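Side-chain contacts in putative methylthioribose-1-phosphate isomerase (Archaeoglobus fulgidus, PDB 1T5O), which probably catalyses the interconversion of methylthioribose-1-phosphate and methylthioribulose-1-phosphate in methionine biosynthesis: residues C186-L191 and F242-T247; Y248-V253 and I259-A264; L197-L202 and I207-I212; R235-A240 and K277-E282. One frame throughout, in Å; residues are numbered along the deposited sequence.

Contact 1. Residues C186-L191 and F242-T247; sequences CETRPL and FNKIGT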
loop_
_atom_site.group_PDB
_atom_site.type_symbol
_atom_site.label_atom_id
_atom_site.label_comp_id
_atom_site.label_asym_id
_atom_site.label_seq_id
_atom_site.Cartn_x
_atom_site.Cartn_y
_atom_site.Cartn_z
ATOM N N CYS A 186 6.087 7.933 -0.935
ATOM C CA CYS A 186 5.166 6.798 -0.819
ATOM C C CYS A 186 5.192 6.305 0.618
ATOM O O CYS A 186 6.275 6.159 1.185
ATOM C CB CYS A 186 5.606 5.678 -1.759
ATOM S SG CYS A 186 5.340 6.182 -3.449
ATOM N N GLU A 187 4.018 6.024 1.198
ATOM C CA GLU A 187 3.957 5.617 2.597
ATOM C C GLU A 187 4.830 4.407 2.874
ATOM O O GLU A 187 5.371 4.283 3.962
ATOM C CB GLU A 187 2.508 5.369 3.053
ATOM C CG GLU A 187 1.917 4.050 2.606
ATOM C CD GLU A 187 0.506 3.816 3.158
ATOM O OE1 GLU A 187 0.203 4.269 4.289
ATOM O OE2 GLU A 187 -0.294 3.148 2.460
ATOM N N THR A 188 4.980 3.545 1.868
ATOM C CA THR A 188 5.813 2.345 1.932
ATOM C C THR A 188 5.305 1.253 2.892
ATOM O O THR A 188 5.843 1.057 3.981
ATOM C CB THR A 188 7.303 2.708 2.292
ATOM O OG1 THR A 188 7.752 3.766 1.431
ATOM C CG2 THR A 188 8.233 1.477 2.103
ATOM N N ARG A 189 4.268 0.538 2.475
ATOM C CA ARG A 189 3.722 -0.553 3.289
ATOM C C ARG A 189 4.718 -1.731 3.307
ATOM O O ARG A 189 5.582 -1.801 2.460
ATOM C CB ARG A 189 2.375 -0.984 2.709
ATOM C CG ARG A 189 1.295 0.088 2.905
ATOM C CD ARG A 189 0.906 0.146 4.347
ATOM N NE ARG A 189 0.225 -1.094 4.730
ATOM C CZ ARG A 189 0.053 -1.499 5.983
ATOM N NH1 ARG A 189 0.520 -0.772 6.997
ATOM N NH2 ARG A 189 -0.591 -2.633 6.224
ATOM N N PRO A 190 4.622 -2.641 4.294
ATOM C CA PRO A 190 3.651 -2.632 5.398
ATOM C C PRO A 190 4.171 -1.965 6.689
ATOM O O PRO A 190 3.437 -1.893 7.671
ATOM C CB PRO A 190 3.374 -4.117 5.613
ATOM C CG PRO A 190 4.748 -4.692 5.463
ATOM C CD PRO A 190 5.269 -3.966 4.198
ATOM N N LEU A 191 5.417 -1.487 6.694
ATOM C CA LEU A 191 5.976 -0.861 7.895
ATOM C C LEU A 191 5.928 0.654 7.906
ATOM O O LEU A 191 6.297 1.272 8.903
ATOM C CB LEU A 191 7.426 -1.325 8.106
ATOM C CG LEU A 191 7.682 -2.223 9.322
ATOM C CD1 LEU A 191 6.514 -3.174 9.542
ATOM C CD2 LEU A 191 8.995 -2.993 9.136
ATOM N N PHE A 242 18.340 -4.455 -5.560
ATOM C CA PHE A 242 17.420 -4.943 -4.539
ATOM C C PHE A 242 17.149 -3.788 -3.555
ATOM O O PHE A 242 18.083 -3.163 -3.044
ATOM C CB PHE A 242 17.986 -6.162 -3.779
ATOM C CG PHE A 242 17.986 -7.452 -4.594
ATOM C CD1 PHE A 242 19.006 -7.712 -5.513
ATOM C CD2 PHE A 242 16.946 -8.376 -4.473
ATOM C CE1 PHE A 242 18.995 -8.867 -6.300
ATOM C CE2 PHE A 242 16.921 -9.547 -5.265
ATOM C CZ PHE A 242 17.960 -9.784 -6.184
ATOM N N ASN A 243 15.871 -3.478 -3.316
ATOM C CA ASN A 243 15.526 -2.401 -2.380
ATOM C C ASN A 243 14.196 -2.774 -1.732
ATOM O O ASN A 243 13.611 -3.781 -2.109
ATOM C CB ASN A 243 15.436 -1.063 -3.135
ATOM C CG ASN A 243 15.431 0.113 -2.201
ATOM O OD1 ASN A 243 16.280 0.208 -1.312
ATOM N ND2 ASN A 243 14.466 1.019 -2.379
ATOM N N LYS A 244 13.733 -1.990 -0.752
ATOM C CA LYS A 244 12.464 -2.267 -0.055
ATOM C C LYS A 244 11.355 -2.697 -1.029
ATOM O O LYS A 244 11.156 -2.032 -2.054
ATOM C CB LYS A 244 12.003 -1.012 0.715
ATOM C CG LYS A 244 10.663 -1.193 1.433
ATOM C CD LYS A 244 10.733 -2.337 2.448
ATOM C CE LYS A 244 11.859 -2.101 3.462
ATOM N NZ LYS A 244 12.010 -3.170 4.507
ATOM N N ILE A 245 10.623 -3.777 -0.727
ATOM C CA ILE A 245 9.562 -4.207 -1.663
ATOM C C ILE A 245 8.704 -3.040 -2.110
ATOM O O ILE A 245 8.300 -2.198 -1.309
ATOM C CB ILE A 245 8.492 -5.211 -1.113
ATOM C CG1 ILE A 245 8.801 -5.552 0.315
ATOM C CG2 ILE A 245 8.244 -6.380 -2.118
ATOM C CD1 ILE A 245 8.223 -4.555 1.208
ATOM N N GLY A 246 8.393 -3.031 -3.399
ATOM C CA GLY A 246 7.552 -1.979 -3.939
ATOM C C GLY A 246 8.352 -1.133 -4.895
ATOM O O GLY A 246 7.810 -0.556 -5.838
ATOM N N THR A 247 9.657 -1.072 -4.652
ATOM C CA THR A 247 10.545 -0.283 -5.493
ATOM C C THR A 247 10.422 -0.707 -6.962
ATOM O O THR A 247 10.309 0.155 -7.853
ATOM C CB THR A 247 12.026 -0.424 -5.033
ATOM O OG1 THR A 247 12.140 0.016 -3.679
ATOM C CG2 THR A 247 12.941 0.415 -5.914
HETATM O O HOH W 1 6.039 -1.215 -0.222
#
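Thr188 and Lys244 meet through carbon: the methyl CG2 of Thr188 lies 3.7 Å from CG of Lys244, across the bent lysine chain. With CG2 anti to the backbone N (chi1 -50° for OG1), the threonine offers its methyl to the lysine and turns OG1 back to its own loop, where it donates to Cys186 O over 2.8 Å and accepts from the backbone N of Cys154. Beside this pair, CD1 of Ile245 touches CD of Pro190 at 4.2 Å. A water bridges the two loops, donating to Arg189 O (2.8 Å) and Ile245 O (2.7 Å).

Farther out, a type II turn from Lys244 to Thr247 shapes the second loop; Gly246 suits its positive phi, and Thr247 OG1 bonds Lys244 O on a lone pair. The Arg189 head leaves this contact and pairs with Glu187 of the second subunit. A valine at Thr188 would probably leave the Cys186 carbonyl and the Cys154 amide without their hydroxyl partner. Lys244 is a predicted substrate ligand and Cys154 a predicted transition-state stabiliser, so Thr188 touches the one through its methyl and bonds the backbone of the other through its hydroxyl, which places this contact at the edge of the probable active site.

Contact 2. Residues Y248-V253 and I259-A264; sequences YTVSVV and IPFYVA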
loop_
_atom_site.group_PDB
_atom_site.type_symbol
_atom_site.label_atom_id
_atom_site.label_comp_id
_atom_site.label_asym_id
_atom_site.label_seq_id
_atom_site.Cartn_x
_atom_site.Cartn_y
_atom_site.Cartn_z
ATOM N N TYR A 248 10.420 -2.011 -7.212
ATOM C CA TYR A 248 10.307 -2.503 -8.592
ATOM C C TYR A 248 9.013 -1.993 -9.234
ATOM O O TYR A 248 9.020 -1.534 -10.393
ATOM C CB TYR A 248 10.348 -4.052 -8.645
ATOM C CG TYR A 248 9.916 -4.599 -10.000
ATOM C CD1 TYR A 248 8.738 -5.362 -10.134
ATOM C CD2 TYR A 248 10.638 -4.291 -11.153
ATOM C CE1 TYR A 248 8.302 -5.801 -11.406
ATOM C CE2 TYR A 248 10.215 -4.715 -12.415
ATOM C CZ TYR A 248 9.042 -5.476 -12.528
ATOM O OH TYR A 248 8.639 -5.920 -13.765
ATOM N N THR A 249 7.911 -2.055 -8.492
ATOM C CA THR A 249 6.637 -1.563 -9.018
ATOM C C THR A 249 6.776 -0.116 -9.442
ATOM O O THR A 249 6.350 0.252 -10.514
ATOM C CB THR A 249 5.506 -1.649 -7.961
ATOM O OG1 THR A 249 5.333 -3.014 -7.594
ATOM C CG2 THR A 249 4.157 -1.131 -8.538
ATOM N N VAL A 250 7.331 0.714 -8.570
ATOM C CA VAL A 250 7.522 2.117 -8.905
ATOM C C VAL A 250 8.363 2.234 -10.179
ATOM O O VAL A 250 8.064 3.056 -11.054
ATOM C CB VAL A 250 8.231 2.895 -7.765
ATOM C CG1 VAL A 250 8.465 4.396 -8.203
ATOM C CG2 VAL A 250 7.382 2.832 -6.483
ATOM N N SER A 251 9.392 1.391 -10.301
ATOM C CA SER A 251 10.247 1.452 -11.490
ATOM C C SER A 251 9.490 1.118 -12.790
ATOM O O SER A 251 9.820 1.643 -13.858
ATOM C CB SER A 251 11.474 0.528 -11.333
ATOM O OG SER A 251 11.202 -0.809 -11.767
ATOM N N VAL A 252 8.473 0.266 -12.707
ATOM C CA VAL A 252 7.738 -0.117 -13.904
ATOM C C VAL A 252 6.870 1.055 -14.382
ATOM O O VAL A 252 6.825 1.345 -15.574
ATOM C CB VAL A 252 6.842 -1.367 -13.639
ATOM C CG1 VAL A 252 5.881 -1.634 -14.845
ATOM C CG2 VAL A 252 7.729 -2.593 -13.439
ATOM N N VAL A 253 6.198 1.726 -13.448
ATOM C CA VAL A 253 5.338 2.854 -13.790
ATOM C C VAL A 253 6.207 3.995 -14.343
ATOM O O VAL A 253 5.883 4.594 -15.375
ATOM C CB VAL A 253 4.530 3.305 -12.546
ATOM C CG1 VAL A 253 3.611 4.488 -12.905
ATOM C CG2 VAL A 253 3.676 2.133 -12.048
ATOM N N ILE A 259 9.910 8.508 -17.005
ATOM C CA ILE A 259 10.346 9.345 -15.905
ATOM C C ILE A 259 11.691 8.828 -15.412
ATOM O O ILE A 259 11.810 7.663 -15.096
ATOM C CB ILE A 259 9.318 9.310 -14.778
ATOM C CG1 ILE A 259 7.999 9.855 -15.329
ATOM C CG2 ILE A 259 9.826 10.097 -13.581
ATOM C CD1 ILE A 259 6.977 10.182 -14.264
ATOM N N PRO A 260 12.724 9.702 -15.360
ATOM C CA PRO A 260 14.047 9.253 -14.894
ATOM C C PRO A 260 13.951 8.571 -13.536
ATOM O O PRO A 260 13.298 9.091 -12.626
ATOM C CB PRO A 260 14.873 10.557 -14.855
ATOM C CG PRO A 260 14.237 11.385 -16.008
ATOM C CD PRO A 260 12.749 11.105 -15.823
ATOM N N PHE A 261 14.573 7.390 -13.419
ATOM C CA PHE A 261 14.551 6.615 -12.173
ATOM C C PHE A 261 16.003 6.443 -11.700
ATOM O O PHE A 261 16.824 5.783 -12.345
ATOM C CB PHE A 261 13.882 5.247 -12.429
ATOM C CG PHE A 261 13.697 4.411 -11.187
ATOM C CD1 PHE A 261 12.486 4.431 -10.486
ATOM C CD2 PHE A 261 14.717 3.553 -10.751
ATOM C CE1 PHE A 261 12.281 3.611 -9.381
ATOM C CE2 PHE A 261 14.520 2.723 -9.639
ATOM C CZ PHE A 261 13.308 2.751 -8.955
ATOM N N TYR A 262 16.324 7.070 -10.581
ATOM C CA TYR A 262 17.683 7.011 -10.057
ATOM C C TYR A 262 17.796 6.209 -8.776
ATOM O O TYR A 262 16.881 6.210 -7.955
ATOM C CB TYR A 262 18.195 8.443 -9.794
ATOM C CG TYR A 262 18.247 9.288 -11.038
ATOM C CD1 TYR A 262 19.057 8.920 -12.119
ATOM C CD2 TYR A 262 17.470 10.459 -11.145
ATOM C CE1 TYR A 262 19.094 9.686 -13.260
ATOM C CE2 TYR A 262 17.496 11.245 -12.306
ATOM C CZ TYR A 262 18.308 10.855 -13.350
ATOM O OH TYR A 262 18.377 11.621 -14.475
ATOM N N VAL A 263 18.919 5.517 -8.621
ATOM C CA VAL A 263 19.178 4.764 -7.403
ATOM C C VAL A 263 20.453 5.370 -6.791
ATOM O O VAL A 263 21.513 5.413 -7.427
ATOM C CB VAL A 263 19.418 3.250 -7.675
ATOM C CG1 VAL A 263 19.817 2.591 -6.379
ATOM C CG2 VAL A 263 18.136 2.586 -8.235
ATOM N N ALA A 264 20.342 5.865 -5.572
ATOM C CA ALA A 264 21.496 6.467 -4.911
ATOM C C ALA A 264 22.073 5.440 -3.935
ATOM O O ALA A 264 21.380 5.000 -3.017
ATOM C CB ALA A 264 21.053 7.748 -4.150
#
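Phe261 lays one face of its ring against Ser251 and turns an edge to Val250. The CB of Ser251 stands 3.9 Å from the ring centroid and 19° off the normal, a CH-pi contact displaced toward the rim. Near the ring plane, CG1 of Val250 reaches CE1 at 4.1 Å, the two side chains crossing at about a right angle. A chi1 of -175° swings the Phe261 ring out from the strand toward helix 247-256, and the ring passes so close that CE1 is 3.6 Å from the CA of Ser251. A small residue suits the helix here, since the ring can press almost onto the backbone.

The serine hydroxyl is directed elsewhere: OG donates to Tyr248 O, one turn earlier, over 2.7 Å, on a lone pair, and accepts from ND2 of Asn316. Tyr248 O also takes the helical bond from Val252 N, so two donors grip it. An alanine at Phe261 would probably open a gap between helix and strand and leave the Ser251 methylene without its aromatic cover. Phe261 also packs on Val229 and Val231 of strand 228-231, while Val252 meets its counterpart in the second subunit. The chemistry thus divides one serine in two: its carbon seals the apolar layer between helix and sheet, and its oxygen is satisfied within the helix and by Asn316, so the serine hydroxyl is bonded away from the ring.

Contact 3. Residues L197-L202 and I207-I212; sequences LTCWEL and IDVTLI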
loop_
_atom_site.group_PDB
_atom_site.type_symbol
_atom_site.label_atom_id
_atom_site.label_comp_id
_atom_site.label_asym_id
_atom_site.label_seq_id
_atom_site.Cartn_x
_atom_site.Cartn_y
_atom_site.Cartn_z
ATOM N N LEU A 197 9.018 7.949 8.742
ATOM C CA LEU A 197 10.371 8.474 8.751
ATOM C C LEU A 197 10.696 9.524 7.691
ATOM O O LEU A 197 11.183 10.598 8.017
ATOM C CB LEU A 197 11.339 7.285 8.660
ATOM C CG LEU A 197 11.014 6.138 9.651
ATOM C CD1 LEU A 197 12.019 4.974 9.528
ATOM C CD2 LEU A 197 11.054 6.668 11.096
ATOM N N THR A 198 10.415 9.228 6.428
ATOM C CA THR A 198 10.742 10.179 5.383
ATOM C C THR A 198 10.001 11.499 5.518
ATOM O O THR A 198 10.608 12.567 5.377
ATOM C CB THR A 198 10.478 9.562 4.000
ATOM O OG1 THR A 198 11.430 8.520 3.800
ATOM C CG2 THR A 198 10.599 10.589 2.897
ATOM N N CYS A 199 8.700 11.444 5.786
ATOM C CA CYS A 199 7.960 12.682 5.921
ATOM C C CYS A 199 8.478 13.487 7.133
ATOM O O CYS A 199 8.516 14.713 7.098
ATOM C CB CYS A 199 6.457 12.413 6.039
ATOM S SG CYS A 199 5.651 11.859 4.479
ATOM N N TRP A 200 8.859 12.786 8.194
ATOM C CA TRP A 200 9.371 13.441 9.385
ATOM C C TRP A 200 10.681 14.185 9.117
ATOM O O TRP A 200 10.782 15.404 9.341
ATOM C CB TRP A 200 9.594 12.423 10.509
ATOM C CG TRP A 200 9.987 13.101 11.807
ATOM C CD1 TRP A 200 9.137 13.662 12.739
ATOM C CD2 TRP A 200 11.324 13.422 12.241
ATOM N NE1 TRP A 200 9.874 14.311 13.706
ATOM C CE2 TRP A 200 11.210 14.181 13.425
ATOM C CE3 TRP A 200 12.604 13.141 11.732
ATOM C CZ2 TRP A 200 12.331 14.672 14.119
ATOM C CZ3 TRP A 200 13.728 13.632 12.424
ATOM C CH2 TRP A 200 13.576 14.391 13.605
ATOM N N GLU A 201 11.686 13.473 8.618
ATOM C CA GLU A 201 12.960 14.142 8.386
ATOM C C GLU A 201 12.898 15.242 7.333
ATOM O O GLU A 201 13.665 16.203 7.415
ATOM C CB GLU A 201 14.076 13.138 8.056
ATOM C CG GLU A 201 13.937 12.395 6.718
ATOM C CD GLU A 201 15.181 11.601 6.409
ATOM O OE1 GLU A 201 16.145 12.173 5.865
ATOM O OE2 GLU A 201 15.223 10.399 6.748
ATOM N N LEU A 202 11.984 15.148 6.370
ATOM C CA LEU A 202 11.923 16.203 5.372
ATOM C C LEU A 202 11.206 17.418 5.977
ATOM O O LEU A 202 11.647 18.561 5.817
ATOM C CB LEU A 202 11.206 15.717 4.098
ATOM C CG LEU A 202 12.010 14.697 3.263
ATOM C CD1 LEU A 202 11.168 14.160 2.116
ATOM C CD2 LEU A 202 13.258 15.352 2.740
ATOM N N ILE A 207 11.837 20.753 3.948
ATOM C CA ILE A 207 11.725 20.370 2.545
ATOM C C ILE A 207 10.275 19.963 2.274
ATOM O O ILE A 207 9.727 19.141 3.005
ATOM C CB ILE A 207 12.693 19.217 2.239
ATOM C CG1 ILE A 207 14.123 19.723 2.520
ATOM C CG2 ILE A 207 12.514 18.746 0.809
ATOM C CD1 ILE A 207 15.249 18.775 2.166
ATOM N N ASP A 208 9.653 20.559 1.253
ATOM C CA ASP A 208 8.252 20.250 0.922
ATOM C C ASP A 208 8.088 18.760 0.612
ATOM O O ASP A 208 8.883 18.181 -0.133
ATOM C CB ASP A 208 7.772 21.041 -0.291
ATOM C CG ASP A 208 7.631 22.527 -0.010
ATOM O OD1 ASP A 208 7.394 23.297 -0.974
ATOM O OD2 ASP A 208 7.751 22.932 1.168
ATOM N N VAL A 209 7.075 18.155 1.207
ATOM C CA VAL A 209 6.783 16.741 0.989
ATOM C C VAL A 209 5.273 16.495 1.043
ATOM O O VAL A 209 4.553 17.060 1.887
ATOM C CB VAL A 209 7.494 15.823 2.041
ATOM C CG1 VAL A 209 6.959 16.121 3.457
ATOM C CG2 VAL A 209 7.271 14.306 1.679
ATOM N N THR A 210 4.802 15.671 0.111
ATOM C CA THR A 210 3.403 15.272 0.045
ATOM C C THR A 210 3.402 13.735 0.149
ATOM O O THR A 210 4.167 13.052 -0.539
ATOM C CB THR A 210 2.753 15.728 -1.283
ATOM O OG1 THR A 210 2.904 17.141 -1.400
ATOM C CG2 THR A 210 1.261 15.395 -1.312
ATOM N N LEU A 211 2.540 13.227 1.020
ATOM C CA LEU A 211 2.398 11.799 1.341
ATOM C C LEU A 211 1.305 11.173 0.499
ATOM O O LEU A 211 0.206 11.721 0.396
ATOM C CB LEU A 211 1.993 11.661 2.812
ATOM C CG LEU A 211 2.382 10.496 3.741
ATOM C CD1 LEU A 211 1.280 10.271 4.718
ATOM C CD2 LEU A 211 2.703 9.236 2.995
ATOM N N ILE A 212 1.604 10.020 -0.097
ATOM C CA ILE A 212 0.622 9.296 -0.925
ATOM C C ILE A 212 0.777 7.842 -0.607
ATOM O O ILE A 212 1.763 7.451 0.016
ATOM C CB ILE A 212 0.891 9.420 -2.453
ATOM C CG1 ILE A 212 2.295 8.880 -2.825
ATOM C CG2 ILE A 212 0.762 10.845 -2.882
ATOM C CD1 ILE A 212 2.509 8.787 -4.359
#
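Leu202, in the last turn of helix 193-204, and Ile207, just ahead of strand 208-212, are tied across the connection between the two elements; the axes of the short segments run nearly antiparallel at 157° with a closest approach of 8.5 Å. The tie is a backbone bond from Ile207 N to Leu202 O, 2.9 Å long and nearly straight. Leu202 then divides its two methyls between partners: CD2 lies 3.9 Å from CB of Ile207, while CD1 meets CG2 of Val209 at an equal 3.9 Å, the side chains there crossing at about a right angle. Val209 can offer that methyl because CG2 is anti to its backbone N, which leaves CG1 between N and the carbonyl carbon (chi1 64°).

One turn earlier on the helix, Cys199 sets its sulfur between two alternate strand residues. SG is 4.1 Å from CG2 of Val209 and 3.6 Å from CG of Leu211. The sulfur thus meets carbon atoms of both residues, which suits a slim, weakly polar thiol.

The contact packs the crossover helix of the beta-alpha-beta unit 182-186, 193-204, 208-212 onto its second strand, with Val183 touching Leu202 and Ala185 touching Val209. Strand 208-212 borders the sheet within this chain, but Thr210 and Leu211 pair with a parallel strand of the second subunit, so the sheet continues across the dimer.

Contact 4. Residues R235-A240 and K277-E282; sequences RIVRDA and KDVVIE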
loop_
_atom_site.group_PDB
_atom_site.type_symbol
_atom_site.label_atom_id
_atom_site.label_comp_id
_atom_site.label_asym_id
_atom_site.label_seq_id
_atom_site.Cartn_x
_atom_site.Cartn_y
_atom_site.Cartn_z
ATOM N N ARG A 235 21.078 -3.504 -1.985
ATOM C CA ARG A 235 22.131 -4.288 -2.601
ATOM C C ARG A 235 22.033 -4.211 -4.109
ATOM O O ARG A 235 20.951 -4.379 -4.675
ATOM C CB ARG A 235 22.010 -5.743 -2.176
ATOM C CG ARG A 235 23.323 -6.452 -2.277
ATOM C CD ARG A 235 23.204 -7.687 -3.083
ATOM N NE ARG A 235 22.526 -8.785 -2.412
ATOM C CZ ARG A 235 22.870 -9.306 -1.232
ATOM N NH1 ARG A 235 23.891 -8.816 -0.537
ATOM N NH2 ARG A 235 22.242 -10.394 -0.783
ATOM N N ILE A 236 23.168 -4.000 -4.763
ATOM C CA ILE A 236 23.166 -3.902 -6.212
ATOM C C ILE A 236 24.042 -4.986 -6.825
ATOM O O ILE A 236 25.246 -5.036 -6.569
ATOM C CB ILE A 236 23.649 -2.514 -6.662
ATOM C CG1 ILE A 236 22.717 -1.435 -6.047
ATOM C CG2 ILE A 236 23.663 -2.457 -8.222
ATOM C CD1 ILE A 236 23.097 0.016 -6.301
ATOM N N VAL A 237 23.419 -5.864 -7.614
ATOM C CA VAL A 237 24.129 -6.957 -8.276
ATOM C C VAL A 237 24.201 -6.630 -9.767
ATOM O O VAL A 237 23.652 -5.613 -10.201
ATOM C CB VAL A 237 23.444 -8.326 -8.000
ATOM C CG1 VAL A 237 23.495 -8.614 -6.490
ATOM C CG2 VAL A 237 21.990 -8.334 -8.524
ATOM N N ARG A 238 24.853 -7.480 -10.557
ATOM C CA ARG A 238 25.054 -7.166 -11.962
ATOM C C ARG A 238 23.853 -6.954 -12.839
ATOM O O ARG A 238 23.970 -6.281 -13.863
ATOM C CB ARG A 238 25.989 -8.185 -12.622
ATOM C CG ARG A 238 27.381 -8.150 -12.020
ATOM C CD ARG A 238 28.444 -8.611 -12.998
ATOM N NE ARG A 238 28.127 -9.879 -13.625
ATOM C CZ ARG A 238 28.251 -11.066 -13.045
ATOM N NH1 ARG A 238 28.694 -11.168 -11.795
ATOM N NH2 ARG A 238 27.943 -12.159 -13.726
ATOM N N ASP A 239 22.713 -7.525 -12.474
ATOM C CA ASP A 239 21.512 -7.339 -13.281
ATOM C C ASP A 239 20.364 -6.729 -12.505
ATOM O O ASP A 239 19.238 -6.676 -13.008
ATOM C CB ASP A 239 21.060 -8.675 -13.870
ATOM C CG ASP A 239 20.882 -9.774 -12.805
ATOM O OD1 ASP A 239 20.385 -10.852 -13.165
ATOM O OD2 ASP A 239 21.243 -9.583 -11.620
ATOM N N ALA A 240 20.602 -6.261 -11.283
ATOM C CA ALA A 240 19.461 -5.709 -10.546
ATOM C C ALA A 240 19.746 -4.941 -9.285
ATOM O O ALA A 240 20.778 -5.104 -8.666
ATOM C CB ALA A 240 18.462 -6.840 -10.206
ATOM N N LYS A 277 19.964 -14.022 -9.447
ATOM C CA LYS A 277 19.676 -15.412 -9.133
ATOM C C LYS A 277 20.410 -15.910 -7.869
ATOM O O LYS A 277 19.987 -16.874 -7.244
ATOM C CB LYS A 277 20.009 -16.306 -10.343
ATOM C CG LYS A 277 21.463 -16.752 -10.418
ATOM C CD LYS A 277 21.700 -17.618 -11.640
ATOM C CE LYS A 277 22.947 -18.487 -11.500
ATOM N NZ LYS A 277 22.836 -19.503 -10.393
ATOM N N ASP A 278 21.471 -15.228 -7.456
ATOM C CA ASP A 278 22.210 -15.662 -6.262
ATOM C C ASP A 278 21.580 -15.199 -4.956
ATOM O O ASP A 278 21.927 -15.690 -3.872
ATOM C CB ASP A 278 23.634 -15.099 -6.279
ATOM C CG ASP A 278 24.444 -15.580 -7.438
ATOM O OD1 ASP A 278 25.196 -14.754 -7.982
ATOM O OD2 ASP A 278 24.351 -16.777 -7.786
ATOM N N VAL A 279 20.657 -14.248 -5.057
ATOM C CA VAL A 279 20.056 -13.627 -3.884
ATOM C C VAL A 279 18.757 -14.249 -3.404
ATOM O O VAL A 279 17.854 -14.509 -4.198
ATOM C CB VAL A 279 19.818 -12.121 -4.195
ATOM C CG1 VAL A 279 19.240 -11.394 -2.982
ATOM C CG2 VAL A 279 21.125 -11.482 -4.658
ATOM N N VAL A 280 18.647 -14.497 -2.108
ATOM C CA VAL A 280 17.399 -15.040 -1.608
ATOM C C VAL A 280 16.677 -13.925 -0.865
ATOM O O VAL A 280 17.269 -13.226 -0.031
ATOM C CB VAL A 280 17.614 -16.251 -0.665
ATOM C CG1 VAL A 280 18.367 -17.362 -1.397
ATOM C CG2 VAL A 280 18.360 -15.828 0.563
ATOM N N ILE A 281 15.410 -13.712 -1.205
ATOM C CA ILE A 281 14.627 -12.673 -0.537
ATOM C C ILE A 281 13.868 -13.266 0.636
ATOM O O ILE A 281 13.033 -14.146 0.482
ATOM C CB ILE A 281 13.613 -11.989 -1.496
ATOM C CG1 ILE A 281 14.362 -11.197 -2.583
ATOM C CG2 ILE A 281 12.684 -11.042 -0.685
ATOM C CD1 ILE A 281 13.486 -10.856 -3.803
ATOM N N GLU A 282 14.170 -12.757 1.813
ATOM C CA GLU A 282 13.542 -13.199 3.046
ATOM C C GLU A 282 12.106 -12.698 3.188
ATOM O O GLU A 282 11.748 -11.639 2.685
ATOM C CB GLU A 282 14.384 -12.696 4.218
ATOM C CG GLU A 282 14.999 -11.313 3.938
ATOM C CD GLU A 282 16.321 -11.066 4.691
ATOM O OE1 GLU A 282 17.154 -12.008 4.786
ATOM O OE2 GLU A 282 16.536 -9.928 5.174
HETATM O O HOH W 2 20.051 -13.344 -12.145
#
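Arg235 and Val279 approach from opposite directions, and the valine uses both methyls on the arginine head. CG1 of Val279 lies at the edge of the guanidinium, in its plane, 3.9 Å from NH2. The other methyl, CG2, comes obliquely to the same group, 3.8 Å from NE of Arg235. The arginine chain, bent at chi2 and chi3, leaves the strand roughly at right angles and brings its head to the valine. These are van der Waals contacts without a hydrogen bond; the charge has a long, weak ion pair with Asp271.

CG2 of Val279 also touches CG1 of Val237 at 4.1 Å, the two valines crossing at a slant. Val279 thus sits against both residues that strand 235-237 turns toward it, and a short branched side chain with two methyls serves both. The second link is polar. A water donates to OD1 of Asp239 (2.7 Å) and accepts from Lys277 N (2.8 Å), while OD2 of the same carboxylate takes the neighbouring amide of Ala276. Both oxygens of Asp239 are therefore engaged with residues 276 and 277, which should restrict the carboxylate's rotation. Aspartate suits the spot: its short side chain leaves from the type I turn Val237 to Ala240 and reaches the Ala276 amide directly and the Lys277 amide through the water.

In the fold, that turn closes the hairpin of strands 235-237 and 240-244, whose first strand follows directly on Asp234, the predicted proton donor. Segment 277-282 packs against the hairpin, where Phe242 of strand 240-244 meets Val237, Val279 and Ile281. Ile281 in turn touches Ile219 of the second subunit.

Overall arrangement
Along the chain, contact 3 is nested within the loop closed by contact 1, contact 2 within that closed by contact 4, and contacts 1 and 4 interlock. Contacts 2 and 3 serve the same mixed sheet, through strands 261-264 and 208-212, with centres about 19 Å apart. Contacts 1 and 4 share the antiparallel sheet of strands 235-237, 240-244 and 309-313, through its first two strands, centres about 16 Å apart, joined by Phe242. Contact 1 is the hub: it touches all three others, whereas contacts 3 and 4 lie about 29 Å apart, centre to centre. Contact 1 also places the loop after strand 182-186 beside the predicted substrate residues Asn243 and Lys244, near the subunit interface.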